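Local coordinates for iron aquisition yersiniabactin synthesis enzyme, YbtT (Escherichia coli, PDB 6BA9), which is a low-specificity type II thioesterase that maintains production of the metallophore yersiniabactin, at residues 175-180 with 210-215. The protein carries 1 engineered substitution. Numbering follows the deposited sequence.
Sequences YHYDSP and RQWLSH
Trp212 and Tyr177 reach each other with similar first torsions. In both, CG lies anti to the carbonyl carbon, beside the backbone N (chi1 -64° in Trp212). The indole then projects from 210-215 into the bend of 175-180. Pro180 lies over one face of its six-membered ring. The CA of Pro180 stands 3.7 Å from the centroid of that Trp212 ring, 20° off the normal, which makes a CH-pi contact. CA is shifted toward the rim, and its nearest ring atom is CZ2 of Trp212 at 3.5 Å. CB of Pro180 adds a looser contact with CE2 of Trp212 at 3.9 Å. Tyr177 meets the far corner of the indole, where its CD2 is 3.5 Å from CH2 of Trp212. The Tyr177 and Trp212 six-membered rings are inclined at 44°, with centroids 5.3 Å apart, so the pair is oblique. Gln211 packs against the proline ring through its aliphatic base: CB of Gln211 lies 3.5 Å from CG of Pro180.

The polar ends are held by other parts of the chain. NE1 of Trp212 hydrogen-bonds to ND1 of His122, and OH of Tyr177 to OE2 of Glu98 on helix 91-105. Pro121 also packs against both Tyr177 and Trp212.

The contact joins two loops of the alpha/beta-hydrolase fold. One follows helix 155-174; the other leads into the outermost strand 216-222. No hydrogen bond links the two segments. Their cohesion is apolar and aromatic, and the CH-pi contact uses the C-H of a proline CA, probably polarised by the adjacent amide groups. With no polar link across it, the join rests on the carbon surfaces of Tyr177, Pro180, Gln211 and Trp212.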
ATOM      1  N   TYR A 175      -4.473 -12.464  -5.348  1.00 14.07           N
ATOM      2  CA  TYR A 175      -4.095 -12.605  -3.945  1.00 13.37           C
ATOM      3  C   TYR A 175      -5.339 -12.895  -3.120  1.00 13.72           C
ATOM      4  O   TYR A 175      -6.245 -12.056  -3.027  1.00 14.86           O
ATOM      5  CB  TYR A 175      -3.418 -11.315  -3.481  1.00 14.44           C
ATOM      6  CG  TYR A 175      -3.075 -11.283  -2.012  1.00 14.11           C
ATOM      7  CD1 TYR A 175      -3.877 -10.607  -1.107  1.00 14.18           C
ATOM      8  CD2 TYR A 175      -1.966 -11.945  -1.517  1.00 13.42           C
ATOM      9  CE1 TYR A 175      -3.569 -10.568   0.227  1.00 13.76           C
ATOM     10  CE2 TYR A 175      -1.650 -11.902  -0.179  1.00 14.55           C
ATOM     11  CZ  TYR A 175      -2.466 -11.216   0.691  1.00 13.78           C
ATOM     12  OH  TYR A 175      -2.200 -11.139   2.043  1.00 14.14           O
ATOM     13  N   HIS A 176      -5.386 -14.086  -2.533  1.00 15.38           N
ATOM     14  CA  HIS A 176      -6.571 -14.518  -1.815  1.00 17.11           C
ATOM     15  C   HIS A 176      -6.236 -15.793  -1.067  1.00 16.24           C
ATOM     16  O   HIS A 176      -5.540 -16.666  -1.601  1.00 19.26           O
ATOM     17  CB  HIS A 176      -7.723 -14.794  -2.786  1.00 19.64           C
ATOM     18  CG  HIS A 176      -8.964 -15.279  -2.113  1.00 17.56           C
ATOM     19  ND1 HIS A 176      -9.331 -16.611  -2.101  1.00 23.52           N
ATOM     20  CD2 HIS A 176      -9.910 -14.619  -1.407  1.00 20.23           C
ATOM     21  CE1 HIS A 176     -10.462 -16.741  -1.431  1.00 22.61           C
ATOM     22  NE2 HIS A 176     -10.834 -15.550  -0.998  1.00 22.36           N
ATOM     23  N   TYR A 177      -6.742 -15.890   0.154  1.00 16.17           N
ATOM     24  CA  TYR A 177      -6.639 -17.094   0.964  1.00 16.60           C
ATOM     25  C   TYR A 177      -8.036 -17.631   1.252  1.00 21.43           C
ATOM     26  O   TYR A 177      -8.996 -16.871   1.382  1.00 21.38           O
ATOM     27  CB  TYR A 177      -5.979 -16.804   2.302  1.00 18.78           C
ATOM     28  CG  TYR A 177      -4.527 -16.391   2.236  1.00 20.17           C
ATOM     29  CD1 TYR A 177      -3.517 -17.333   2.106  1.00 23.29           C
ATOM     30  CD2 TYR A 177      -4.161 -15.054   2.346  1.00 18.02           C
ATOM     31  CE1 TYR A 177      -2.183 -16.947   2.075  1.00 28.30           C
ATOM     32  CE2 TYR A 177      -2.840 -14.665   2.319  1.00 18.46           C
ATOM     33  CZ  TYR A 177      -1.853 -15.605   2.175  1.00 22.33           C
ATOM     34  OH  TYR A 177      -0.521 -15.214   2.156  1.00 26.41           O
ATOM     35  N   ASP A 178      -8.144 -18.956   1.388  1.00 21.60           N
ATOM     36  CA  ASP A 178      -9.469 -19.524   1.611  1.00 26.73           C
ATOM     37  C   ASP A 178     -10.033 -19.126   2.966  1.00 25.33           C
ATOM     38  O   ASP A 178     -11.249 -18.954   3.094  1.00 30.35           O
ATOM     39  CB  ASP A 178      -9.436 -21.043   1.478  1.00 29.81           C
ATOM     40  CG  ASP A 178      -9.357 -21.497   0.040  1.00 42.07           C
ATOM     41  OD1 ASP A 178      -9.674 -20.689  -0.858  1.00 41.41           O
ATOM     42  OD2 ASP A 178      -8.983 -22.669  -0.190  1.00 54.54           O
ATOM     43  N   SER A 179      -9.186 -18.964   3.978  1.00 21.27           N
ATOM     44  CA  SER A 179      -9.668 -18.600   5.299  1.00 21.40           C
ATOM     45  C   SER A 179      -8.528 -17.974   6.091  1.00 22.66           C
ATOM     46  O   SER A 179      -7.353 -18.242   5.816  1.00 22.99           O
ATOM     47  CB  SER A 179     -10.226 -19.829   6.036  1.00 31.23           C
ATOM     48  OG  SER A 179      -9.404 -20.195   7.118  1.00 36.13           O
ATOM     49  N   PRO A 180      -8.849 -17.154   7.096  1.00 21.12           N
ATOM     50  CA  PRO A 180      -7.799 -16.560   7.945  1.00 19.14           C
ATOM     51  C   PRO A 180      -6.968 -17.569   8.714  1.00 23.77           C
ATOM     52  O   PRO A 180      -5.888 -17.217   9.205  1.00 22.29           O
ATOM     53  CB  PRO A 180      -8.586 -15.642   8.893  1.00 22.33           C
ATOM     54  CG  PRO A 180      -9.927 -15.443   8.222  1.00 25.41           C
ATOM     55  CD  PRO A 180     -10.197 -16.709   7.489  1.00 22.36           C
ATOM     56  N   ARG A 210      -9.721  -7.662  10.736  1.00 13.26           N
ATOM     57  CA  ARG A 210      -9.570  -8.063  12.125  1.00 14.45           C
ATOM     58  C   ARG A 210      -9.445  -9.571  12.270  1.00 12.80           C
ATOM     59  O   ARG A 210      -8.976 -10.033  13.314  1.00 15.13           O
ATOM     60  CB  ARG A 210     -10.719  -7.506  12.974  1.00 14.33           C
ATOM     61  CG  ARG A 210     -10.710  -5.976  13.085  1.00 15.12           C
ATOM     62  CD  ARG A 210     -11.791  -5.425  14.032  1.00 15.72           C
ATOM     63  NE  ARG A 210     -13.120  -5.756  13.541  1.00 15.72           N
ATOM     64  CZ  ARG A 210     -13.878  -6.759  13.978  1.00 15.98           C
ATOM     65  NH1 ARG A 210     -13.448  -7.528  14.965  1.00 15.84           N
ATOM     66  NH2 ARG A 210     -15.055  -6.974  13.410  1.00 15.88           N
ATOM     67  N   GLN A 211      -9.799 -10.343  11.245  1.00 13.52           N
ATOM     68  CA  GLN A 211      -9.600 -11.787  11.282  1.00 12.27           C
ATOM     69  C   GLN A 211      -8.124 -12.157  11.271  1.00 15.63           C
ATOM     70  O   GLN A 211      -7.763 -13.269  11.683  1.00 14.85           O
ATOM     71  CB  GLN A 211     -10.271 -12.454  10.079  1.00 15.50           C
ATOM     72  CG  GLN A 211     -11.789 -12.289   9.981  1.00 13.60           C
ATOM     73  CD  GLN A 211     -12.517 -13.179  10.940  1.00 14.90           C
ATOM     74  OE1 GLN A 211     -11.987 -14.201  11.368  1.00 18.28           O
ATOM     75  NE2 GLN A 211     -13.735 -12.804  11.282  1.00 15.70           N
ATOM     76  N   TRP A 212      -7.261 -11.241  10.824  1.00 13.34           N
ATOM     77  CA  TRP A 212      -5.856 -11.524  10.538  1.00 13.93           C
ATOM     78  C   TRP A 212      -4.888 -10.858  11.510  1.00 13.48           C
ATOM     79  O   TRP A 212      -3.670 -11.068  11.402  1.00 14.75           O
ATOM     80  CB  TRP A 212      -5.548 -11.032   9.110  1.00 13.04           C
ATOM     81  CG  TRP A 212      -6.290 -11.749   8.057  1.00 12.68           C
ATOM     82  CD1 TRP A 212      -7.554 -11.495   7.616  1.00 13.25           C
ATOM     83  CD2 TRP A 212      -5.824 -12.871   7.304  1.00 13.55           C
ATOM     84  NE1 TRP A 212      -7.897 -12.385   6.625  1.00 13.34           N
ATOM     85  CE2 TRP A 212      -6.852 -13.247   6.426  1.00 14.77           C
ATOM     86  CE3 TRP A 212      -4.629 -13.599   7.295  1.00 15.43           C
ATOM     87  CZ2 TRP A 212      -6.719 -14.299   5.537  1.00 14.46           C
ATOM     88  CZ3 TRP A 212      -4.506 -14.641   6.415  1.00 15.26           C
ATOM     89  CH2 TRP A 212      -5.541 -14.987   5.547  1.00 15.75           C
ATOM     90  N   LEU A 213      -5.378 -10.051  12.449  1.00 13.16           N
ATOM     91  CA  LEU A 213      -4.555  -9.119  13.209  1.00 13.19           C
ATOM     92  C   LEU A 213      -4.933  -9.205  14.680  1.00 16.31           C
ATOM     93  O   LEU A 213      -6.080  -8.925  15.046  1.00 15.86           O
ATOM     94  CB  LEU A 213      -4.772  -7.697  12.679  1.00 13.75           C
ATOM     95  CG  LEU A 213      -4.461  -7.471  11.199  1.00 12.65           C
ATOM     96  CD1 LEU A 213      -4.950  -6.083  10.754  1.00 15.58           C
ATOM     97  CD2 LEU A 213      -2.969  -7.623  10.947  1.00 15.27           C
ATOM     98  N   SER A 214      -3.978  -9.593  15.526  1.00 14.63           N
ATOM     99  CA  SER A 214      -4.257  -9.761  16.960  1.00 15.10           C
ATOM    100  C   SER A 214      -4.369  -8.454  17.731  1.00 16.22           C
ATOM    101  O   SER A 214      -5.028  -8.419  18.789  1.00 18.73           O
ATOM    102  CB  SER A 214      -3.163 -10.616  17.588  1.00 17.14           C
ATOM    103  OG  SER A 214      -3.201 -11.895  16.997  1.00 19.47           O
ATOM    104  N   HIS A 215      -3.741  -7.379  17.271  1.00 14.46           N
ATOM    105  CA  HIS A 215      -3.650  -6.120  18.010  1.00 14.02           C
ATOM    106  C   HIS A 215      -3.980  -5.018  17.018  1.00 15.54           C
ATOM    107  O   HIS A 215      -3.092  -4.525  16.306  1.00 17.02           O
ATOM    108  CB  HIS A 215      -2.276  -5.941  18.638  1.00 16.18           C
ATOM    109  CG  HIS A 215      -1.936  -7.031  19.602  1.00 19.35           C
ATOM    110  ND1 HIS A 215      -0.905  -7.921  19.389  1.00 21.87           N
ATOM    111  CD2 HIS A 215      -2.528  -7.405  20.759  1.00 23.18           C
ATOM    112  CE1 HIS A 215      -0.871  -8.793  20.384  1.00 26.15           C
ATOM    113  NE2 HIS A 215      -1.843  -8.501  21.225  1.00 27.94           N
TER